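Local coordinates for MOBA relate protein (Mycobacterium sp., PDB 2WAW) that is of unknown function but has a MobA-like NTP transferase fold and probably transfers a nucleotidyl group from a nucleoside triphosphate, at residues G8-A13 / V100-D105. Sequence-based numbering, arbitrary orientation. Where two conformers were deposited one is given.
Sequences GVVLAA and VLMLGD
Val9 and Leu11 hydrogen-bond to Val100, Met102 and Gly104 in a parallel pairing of strands 6-12 and 98-103 at the buried middle of the mixed, Rossmann-like sheet of a GT-A fold. The strand axes cross at -25°, the usual twist of a parallel pair. Val9 N donates to Val100 O and Leu11 N to Met102 O, both at 2.8 Å, while Val9 O receives Met102 N at 3.0 Å; these three donors lie nearly on the carbonyl axes. The last bond, Gly104 N to Leu11 O at 2.8 Å, comes from 44° above the carbonyl plane, where residues 100-105 turn out of the strand after Leu103. On one face Val10 straddles its neighbours: CG1, anti to the backbone N (chi1 175°), packs 3.5 Å from Gly104 CA, and CG2 sits 3.7 Å from Met102 CG. On the other face Leu101 lies alongside Val9, its CD2 3.9 Å from Val9 CB, and also meets Leu11 CD1. Helix 33-42 covers the Val10 and Met102 face, and helix 84-90 the Val9, Leu11 and Leu101 face; strand 48-53 continues the sheet beyond 6-12, and antiparallel strand 134-142 beyond 98-103.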
# COMPACT_ATOMS: atom_id res chain seq x y z
N GLY A 8 -8.46 2.04 3.48
CA GLY A 8 -7.27 1.68 2.71
C GLY A 8 -6.20 2.74 2.86
O GLY A 8 -6.50 3.92 2.92
N VAL A 9 -4.94 2.31 2.94
CA VAL A 9 -3.82 3.23 3.08
C VAL A 9 -2.78 2.82 2.03
O VAL A 9 -2.22 1.73 2.10
CB VAL A 9 -3.17 3.15 4.50
CG1 VAL A 9 -1.95 4.12 4.60
CG2 VAL A 9 -4.20 3.45 5.62
N VAL A 10 -2.56 3.70 1.06
CA VAL A 10 -1.55 3.48 0.04
C VAL A 10 -0.32 4.30 0.43
O VAL A 10 -0.37 5.54 0.45
CB VAL A 10 -2.06 3.92 -1.33
CG1 VAL A 10 -0.96 3.80 -2.39
CG2 VAL A 10 -3.25 3.09 -1.77
N LEU A 11 0.76 3.59 0.76
CA LEU A 11 2.02 4.25 1.17
C LEU A 11 2.81 4.58 -0.08
O LEU A 11 3.27 3.68 -0.81
CB LEU A 11 2.82 3.34 2.12
CG LEU A 11 2.04 2.94 3.38
CD1 LEU A 11 2.81 1.83 4.11
CD2 LEU A 11 1.87 4.13 4.33
N ALA A 12 2.92 5.88 -0.36
CA ALA A 12 3.53 6.35 -1.61
C ALA A 12 4.53 7.49 -1.40
O ALA A 12 4.72 8.33 -2.28
CB ALA A 12 2.45 6.74 -2.62
N ALA A 13 5.15 7.48 -0.22
CA ALA A 13 6.13 8.50 0.17
C ALA A 13 7.55 7.93 0.08
O ALA A 13 7.86 6.88 0.67
CB ALA A 13 5.83 8.99 1.60
N VAL A 100 -6.17 -1.56 5.51
CA VAL A 100 -5.43 -2.36 4.56
C VAL A 100 -4.29 -1.52 4.01
O VAL A 100 -4.52 -0.41 3.50
CB VAL A 100 -6.35 -2.88 3.42
CG1 VAL A 100 -5.53 -3.51 2.27
CG2 VAL A 100 -7.38 -3.86 3.96
N LEU A 101 -3.08 -2.05 4.12
CA LEU A 101 -1.84 -1.38 3.70
C LEU A 101 -1.35 -1.89 2.38
O LEU A 101 -1.23 -3.09 2.18
CB LEU A 101 -0.73 -1.63 4.73
CG LEU A 101 -0.84 -1.03 6.12
CD1 LEU A 101 0.29 -1.58 6.98
CD2 LEU A 101 -0.78 0.50 6.05
N MET A 102 -1.05 -0.96 1.48
CA MET A 102 -0.41 -1.36 0.24
C MET A 102 0.56 -0.28 -0.19
O MET A 102 0.55 0.84 0.34
CB MET A 102 -1.43 -1.63 -0.84
CG MET A 102 -1.91 -0.40 -1.52
SD MET A 102 -3.23 -0.83 -2.63
CE MET A 102 -4.67 -0.53 -1.60
N LEU A 103 1.48 -0.65 -1.07
CA LEU A 103 2.48 0.30 -1.58
C LEU A 103 1.98 0.98 -2.84
O LEU A 103 1.30 0.35 -3.65
CB LEU A 103 3.81 -0.41 -1.88
CG LEU A 103 4.50 -1.12 -0.69
CD1 LEU A 103 5.87 -1.64 -1.10
CD2 LEU A 103 4.63 -0.20 0.52
N GLY A 104 2.36 2.24 -3.04
CA GLY A 104 1.96 3.00 -4.23
C GLY A 104 2.50 2.43 -5.53
O GLY A 104 2.02 2.77 -6.63
N ASP A 105 3.51 1.56 -5.40
CA ASP A 105 4.22 0.97 -6.54
C ASP A 105 3.91 -0.52 -6.77
O ASP A 105 4.66 -1.23 -7.45
CB ASP A 105 5.75 1.22 -6.47
CG ASP A 105 6.36 0.76 -5.16
OD1 ASP A 105 5.95 1.31 -4.11
OD2 ASP A 105 7.28 -0.09 -5.17